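Local atomic coordinates of modulator of the activity of Ets CG15085-PA (PDB entry 1SV0), a protein that binds the SAM domain of the Ets-family protein Yan through its own SAM domain and probably regulates Yan by breaking up its polymers. Residues D5-D10 with W20-N25; Q40-N45 with D55-R60. All blocks are in the same frame, centred on the assembly; numbering follows the deposited sequence.

Contacts 1 and 2 follow one another along the chain, both segments of contact 1 preceding those of contact 2, and they lie on opposite sides of the centre of a small helical SAM domain, their own centres about 15 Å apart. Contact 1 lays the loop before helix 16-30 against that helix; contact 2 joins the loop between helices 37-40 and 46-51 to helix 54-60. They meet where Trp20 NE1 approaches Phe42 O at 2.9 Å, probably as a hydrogen bond, and where Leu23 packs on Phe42. Helix 65-80 touches side chains of both. Contact 2 also faces the Yan (pokkuri) chain, so one fold combines internal packing with a partner-binding surface.

Contact 1 of 2, residues D5-D10 with W20-N25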
loop_
_atom_site.group_PDB
_atom_site.type_symbol
_atom_site.label_atom_id
_atom_site.label_comp_id
_atom_site.label_asym_id
_atom_site.label_seq_id
_atom_site.Cartn_x
_atom_site.Cartn_y
_atom_site.Cartn_z
ATOM N N ASP C 5 7.059 -21.903 -2.260
ATOM C CA ASP C 5 5.918 -21.428 -3.046
ATOM C C ASP C 5 6.060 -20.522 -4.269
ATOM O O ASP C 5 5.048 -20.125 -4.842
ATOM C CB ASP C 5 4.906 -20.782 -2.098
ATOM C CG ASP C 5 5.520 -19.689 -1.234
ATOM O OD1 ASP C 5 4.836 -19.249 -0.286
ATOM O OD2 ASP C 5 6.667 -19.267 -1.498
ATOM N N GLY C 6 7.275 -20.191 -4.684
ATOM C CA GLY C 6 7.409 -19.323 -5.840
ATOM C C GLY C 6 7.487 -17.872 -5.411
ATOM O O GLY C 6 7.761 -16.986 -6.221
ATOM N N LEU C 7 7.243 -17.640 -4.125
ATOM C CA LEU C 7 7.279 -16.294 -3.563
ATOM C C LEU C 7 8.615 -15.974 -2.902
ATOM O O LEU C 7 9.196 -16.799 -2.195
ATOM C CB LEU C 7 6.157 -16.107 -2.536
ATOM C CG LEU C 7 4.726 -16.259 -3.063
ATOM C CD1 LEU C 7 3.750 -16.061 -1.923
ATOM C CD2 LEU C 7 4.465 -15.250 -4.175
ATOM N N PRO C 8 9.122 -14.757 -3.131
ATOM C CA PRO C 8 10.399 -14.366 -2.530
ATOM C C PRO C 8 10.302 -14.480 -1.010
ATOM O O PRO C 8 9.285 -14.115 -0.413
ATOM C CB PRO C 8 10.601 -12.920 -2.973
ATOM C CG PRO C 8 9.575 -12.643 -4.008
ATOM C CD PRO C 8 8.561 -13.733 -4.028
ATOM N N LEU C 9 11.360 -15.003 -0.400
ATOM C CA LEU C 9 11.427 -15.181 1.045
ATOM C C LEU C 9 11.201 -13.884 1.812
ATOM O O LEU C 9 10.593 -13.896 2.876
ATOM C CB LEU C 9 12.787 -15.775 1.430
ATOM C CG LEU C 9 13.083 -17.122 0.766
ATOM C CD1 LEU C 9 14.525 -17.560 1.052
ATOM C CD2 LEU C 9 12.081 -18.148 1.275
ATOM N N ASP C 10 11.692 -12.767 1.277
ATOM C CA ASP C 10 11.518 -11.473 1.940
ATOM C C ASP C 10 10.291 -10.775 1.344
ATOM O O ASP C 10 10.325 -10.330 0.202
ATOM C CB ASP C 10 12.755 -10.595 1.728
ATOM C CG ASP C 10 12.780 -9.381 2.649
ATOM O OD1 ASP C 10 11.698 -8.872 3.014
ATOM O OD2 ASP C 10 13.894 -8.928 3.002
ATOM N N TRP C 20 -0.558 -10.939 -5.141
ATOM C CA TRP C 20 -1.737 -11.631 -5.659
ATOM C C TRP C 20 -1.607 -13.147 -5.574
ATOM O O TRP C 20 -2.562 -13.834 -5.213
ATOM C CB TRP C 20 -1.998 -11.195 -7.105
ATOM C CG TRP C 20 -2.635 -9.845 -7.193
ATOM C CD1 TRP C 20 -2.468 -8.794 -6.325
ATOM C CD2 TRP C 20 -3.541 -9.391 -8.201
ATOM N NE1 TRP C 20 -3.222 -7.714 -6.737
ATOM C CE2 TRP C 20 -3.888 -8.054 -7.885
ATOM C CE3 TRP C 20 -4.101 -9.986 -9.342
ATOM C CZ2 TRP C 20 -4.773 -7.304 -8.670
ATOM C CZ3 TRP C 20 -4.983 -9.237 -10.121
ATOM C CH2 TRP C 20 -5.309 -7.911 -9.779
ATOM N N LYS C 21 -0.432 -13.667 -5.910
ATOM C CA LYS C 21 -0.200 -15.102 -5.828
ATOM C C LYS C 21 -0.302 -15.559 -4.369
ATOM O O LYS C 21 -0.869 -16.620 -4.084
ATOM C CB LYS C 21 1.167 -15.451 -6.437
ATOM C CG LYS C 21 1.087 -15.635 -7.957
ATOM C CD LYS C 21 2.377 -15.304 -8.680
ATOM C CE LYS C 21 3.613 -15.902 -8.038
ATOM N NZ LYS C 21 4.846 -15.447 -8.764
ATOM N N TRP C 22 0.236 -14.755 -3.452
ATOM C CA TRP C 22 0.165 -15.061 -2.016
ATOM C C TRP C 22 -1.293 -15.071 -1.548
ATOM O O TRP C 22 -1.687 -15.897 -0.725
ATOM C CB TRP C 22 0.943 -14.012 -1.207
ATOM C CG TRP C 22 0.654 -14.025 0.275
ATOM C CD1 TRP C 22 0.998 -15.005 1.183
ATOM C CD2 TRP C 22 -0.024 -13.008 1.025
ATOM N NE1 TRP C 22 0.579 -14.650 2.439
ATOM C CE2 TRP C 22 -0.048 -13.432 2.377
ATOM C CE3 TRP C 22 -0.609 -11.775 0.689
ATOM C CZ2 TRP C 22 -0.639 -12.661 3.397
ATOM C CZ3 TRP C 22 -1.198 -11.002 1.709
ATOM C CH2 TRP C 22 -1.204 -11.455 3.046
ATOM N N LEU C 23 -2.093 -14.141 -2.066
ATOM C CA LEU C 23 -3.501 -14.062 -1.681
ATOM C C LEU C 23 -4.251 -15.302 -2.158
ATOM O O LEU C 23 -5.072 -15.864 -1.429
ATOM C CB LEU C 23 -4.147 -12.801 -2.268
ATOM C CG LEU C 23 -3.764 -11.482 -1.588
ATOM C CD1 LEU C 23 -4.296 -10.297 -2.409
ATOM C CD2 LEU C 23 -4.345 -11.457 -0.174
ATOM N N ILE C 24 -3.977 -15.712 -3.394
ATOM C CA ILE C 24 -4.614 -16.901 -3.955
ATOM C C ILE C 24 -4.230 -18.136 -3.122
ATOM O O ILE C 24 -5.082 -18.966 -2.809
ATOM C CB ILE C 24 -4.196 -17.106 -5.435
ATOM C CG1 ILE C 24 -4.863 -16.034 -6.302
ATOM C CG2 ILE C 24 -4.583 -18.511 -5.912
ATOM C CD1 ILE C 24 -4.377 -16.023 -7.734
ATOM N N ASN C 25 -2.951 -18.253 -2.771
ATOM C CA ASN C 25 -2.481 -19.369 -1.940
ATOM C C ASN C 25 -3.158 -19.365 -0.572
ATOM O O ASN C 25 -3.520 -20.419 -0.045
ATOM C CB ASN C 25 -0.960 -19.304 -1.727
ATOM C CG ASN C 25 -0.184 -19.729 -2.953
ATOM O OD1 ASN C 25 -0.685 -20.486 -3.781
ATOM N ND2 ASN C 25 1.052 -19.259 -3.067
HETATM O O HOH W 1 2.192 -18.772 -0.196
#
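Leu7 meets helix 16-30 with both of its methyl groups, each on a different residue. CD1 lies 3.5 Å from Trp22 CB and also reaches the CA of that residue, so the methyl packs against the root of the tryptophan and stands oblique to its ring. The two side chains cross at about a right angle. Trp22 CG is anti to the backbone N (chi1 165°), and the indole beyond it leads away from the loop to pack on Leu68 and Arg75 of helix 65-80. The second methyl, Leu7 CD2, lies 4.0 Å from Lys21 CB and equally near Lys21 CE. These side chains run alongside in opposite senses, and the bend of the lysine at chi3 (46°) goes with the return of CE to the leucine.

Beside this packing the link is polar and indirect. One water donates to Asp5 OD1 at 2.7 Å and accepts from Asn25 ND2 at 3.1 Å, bridging loop and helix. Asp5 OD1 also forms a salt bridge with Arg75 of helix 65-80, while OD2 accepts from Leu7 N at 3.1 Å, the donor standing above the carboxylate plane. One carboxylate thus ties together the water, the last helix and the backbone of the leucine that enters the contact. Gly6, between them, has a positive phi (92°) that suits a residue without CB. Further out, Trp22 NE1 bonds to Asp71 and its ring meets that of Trp14.

The Asp5 to Leu7 bond closes an Asx turn that shapes the loop presenting Leu7; leucine packing and water join the N-terminal arm of this SAM domain to helix 16-30.

Contact 2 of 2, residues Q40-N45 with D55-R60; sequences QKFPMN and DMYLCR
Lys41 O accepts a hydrogen bond from Arg60 NE at 3.0 Å, nearly straight at 160°. The arginine chain bends at chi3 (121°), which sets NE toward that oxygen. The oxygen sits at the guanidinium edge, close to its plane, whereas the donor is tilted 27° from the carbonyl plane. The aliphatic part of the arginine also takes part: CD stands over one face of the Phe42 ring, offset toward the rim and 3.5 Å from Phe42 CE2, in a CH-pi contact. Nearer the backbone, Arg60 CB lies 4.0 Å from Lys41 CB. Any cation-pi attraction to the ring is long and weak.

In this SAM domain the pairing fastens the loop after helix 37-40 to helix 54-60, and at the same place the surface meets Yan. Arg60 NH1 forms a salt bridge with Asp63 of the Yan (pokkuri) chain, and NH2 bonds to the carbonyl of Gly60 of that chain; the bond to Lys41 O is consistent with NE being fixed while both reach across the interface. Met44 comes tip to tip with the arginine, CE 3.7 Å from Arg60 NH2. On the buried side, Phe42 CE2 touches Tyr57 CD2 at 4.1 Å, and both rings pack on Leu68.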
loop_
_atom_site.group_PDB
_atom_site.type_symbol
_atom_site.label_atom_id
_atom_site.label_comp_id
_atom_site.label_asym_id
_atom_site.label_seq_id
_atom_site.Cartn_x
_atom_site.Cartn_y
_atom_site.Cartn_z
ATOM N N GLN C 40 -8.103 -7.961 -6.306
ATOM C CA GLN C 40 -8.417 -6.599 -6.723
ATOM C C GLN C 40 -8.511 -5.658 -5.521
ATOM O O GLN C 40 -8.413 -4.443 -5.679
ATOM C CB GLN C 40 -9.725 -6.572 -7.523
ATOM C CG GLN C 40 -9.593 -7.213 -8.892
ATOM C CD GLN C 40 -10.880 -7.188 -9.689
ATOM O OE1 GLN C 40 -11.836 -7.886 -9.366
ATOM N NE2 GLN C 40 -10.907 -6.380 -10.741
ATOM N N LYS C 41 -8.704 -6.217 -4.326
ATOM C CA LYS C 41 -8.783 -5.405 -3.107
ATOM C C LYS C 41 -7.372 -4.991 -2.677
ATOM O O LYS C 41 -7.202 -4.101 -1.837
ATOM C CB LYS C 41 -9.413 -6.196 -1.949
ATOM C CG LYS C 41 -10.816 -6.740 -2.203
ATOM C CD LYS C 41 -11.837 -5.630 -2.323
ATOM C CE LYS C 41 -13.238 -6.201 -2.527
ATOM N NZ LYS C 41 -14.263 -5.130 -2.719
ATOM N N PHE C 42 -6.369 -5.646 -3.258
ATOM C CA PHE C 42 -4.976 -5.375 -2.921
ATOM C C PHE C 42 -4.109 -5.081 -4.143
ATOM O O PHE C 42 -3.221 -5.863 -4.484
ATOM C CB PHE C 42 -4.357 -6.566 -2.171
ATOM C CG PHE C 42 -5.069 -6.934 -0.901
ATOM C CD1 PHE C 42 -6.227 -7.703 -0.933
ATOM C CD2 PHE C 42 -4.565 -6.538 0.336
ATOM C CE1 PHE C 42 -6.867 -8.078 0.247
ATOM C CE2 PHE C 42 -5.196 -6.906 1.521
ATOM C CZ PHE C 42 -6.354 -7.680 1.474
ATOM N N PRO C 43 -4.364 -3.958 -4.829
ATOM C CA PRO C 43 -3.575 -3.601 -6.008
ATOM C C PRO C 43 -2.282 -2.897 -5.560
ATOM O O PRO C 43 -2.093 -1.712 -5.839
ATOM C CB PRO C 43 -4.512 -2.661 -6.764
ATOM C CG PRO C 43 -5.165 -1.909 -5.644
ATOM C CD PRO C 43 -5.481 -3.012 -4.635
ATOM N N MET C 44 -1.402 -3.626 -4.874
ATOM C CA MET C 44 -0.159 -3.052 -4.356
ATOM C C MET C 44 0.898 -4.136 -4.129
ATOM O O MET C 44 0.585 -5.326 -4.199
ATOM C CB MET C 44 -0.453 -2.351 -3.031
ATOM C CG MET C 44 -1.068 -3.299 -2.000
ATOM S SD MET C 44 -1.632 -2.522 -0.465
ATOM C CE MET C 44 -3.245 -1.933 -0.981
ATOM N N ASN C 45 2.132 -3.727 -3.832
ATOM C CA ASN C 45 3.222 -4.680 -3.600
ATOM C C ASN C 45 3.496 -4.927 -2.115
ATOM O O ASN C 45 2.767 -4.442 -1.249
ATOM C CB ASN C 45 4.515 -4.216 -4.300
ATOM C CG ASN C 45 5.091 -2.927 -3.709
ATOM O OD1 ASN C 45 4.656 -2.452 -2.665
ATOM N ND2 ASN C 45 6.090 -2.368 -4.384
ATOM N N ASP C 55 -6.488 -3.444 10.700
ATOM C CA ASP C 55 -7.714 -2.734 10.367
ATOM C C ASP C 55 -7.931 -2.586 8.860
ATOM O O ASP C 55 -9.059 -2.665 8.365
ATOM C CB ASP C 55 -7.661 -1.348 11.006
ATOM C CG ASP C 55 -9.012 -0.697 11.080
ATOM O OD1 ASP C 55 -9.681 -0.594 10.030
ATOM O OD2 ASP C 55 -9.404 -0.290 12.196
ATOM N N MET C 56 -6.844 -2.358 8.130
ATOM C CA MET C 56 -6.930 -2.181 6.690
ATOM C C MET C 56 -7.160 -3.505 5.968
ATOM O O MET C 56 -7.739 -3.536 4.887
ATOM C CB MET C 56 -5.668 -1.477 6.204
ATOM C CG MET C 56 -5.499 -0.115 6.879
ATOM S SD MET C 56 -3.870 0.608 6.715
ATOM C CE MET C 56 -3.923 1.130 5.022
ATOM N N TYR C 57 -6.719 -4.600 6.577
ATOM C CA TYR C 57 -6.920 -5.927 6.004
ATOM C C TYR C 57 -8.389 -6.312 6.189
ATOM O O TYR C 57 -9.058 -6.730 5.246
ATOM C CB TYR C 57 -6.055 -6.970 6.717
ATOM C CG TYR C 57 -4.616 -7.031 6.273
ATOM C CD1 TYR C 57 -3.648 -6.207 6.847
ATOM C CD2 TYR C 57 -4.210 -7.953 5.309
ATOM C CE1 TYR C 57 -2.304 -6.304 6.479
ATOM C CE2 TYR C 57 -2.872 -8.061 4.931
ATOM C CZ TYR C 57 -1.924 -7.234 5.523
ATOM O OH TYR C 57 -0.599 -7.357 5.173
ATOM N N LEU C 58 -8.881 -6.165 7.418
ATOM C CA LEU C 58 -10.263 -6.505 7.747
ATOM C C LEU C 58 -11.255 -5.705 6.927
ATOM O O LEU C 58 -12.329 -6.197 6.578
ATOM C CB LEU C 58 -10.521 -6.266 9.229
ATOM C CG LEU C 58 -9.711 -7.147 10.178
ATOM C CD1 LEU C 58 -9.970 -6.721 11.608
ATOM C CD2 LEU C 58 -10.098 -8.605 9.970
ATOM N N CYS C 59 -10.885 -4.467 6.617
ATOM C CA CYS C 59 -11.736 -3.585 5.833
ATOM C C CYS C 59 -11.962 -4.163 4.437
ATOM O O CYS C 59 -13.049 -4.059 3.866
ATOM C CB CYS C 59 -11.080 -2.208 5.722
ATOM S SG CYS C 59 -12.023 -1.026 4.763
ATOM N N ARG C 60 -10.922 -4.785 3.900
ATOM C CA ARG C 60 -10.978 -5.371 2.572
ATOM C C ARG C 60 -11.549 -6.787 2.631
ATOM O O ARG C 60 -12.362 -7.176 1.802
ATOM C CB ARG C 60 -9.563 -5.379 1.976
ATOM C CG ARG C 60 -8.775 -4.107 2.314
ATOM C CD ARG C 60 -7.310 -4.189 1.893
ATOM N NE ARG C 60 -6.956 -3.135 0.946
ATOM C CZ ARG C 60 -6.804 -1.855 1.273
ATOM N NH1 ARG C 60 -6.965 -1.467 2.531
ATOM N NH2 ARG C 60 -6.515 -0.961 0.341
#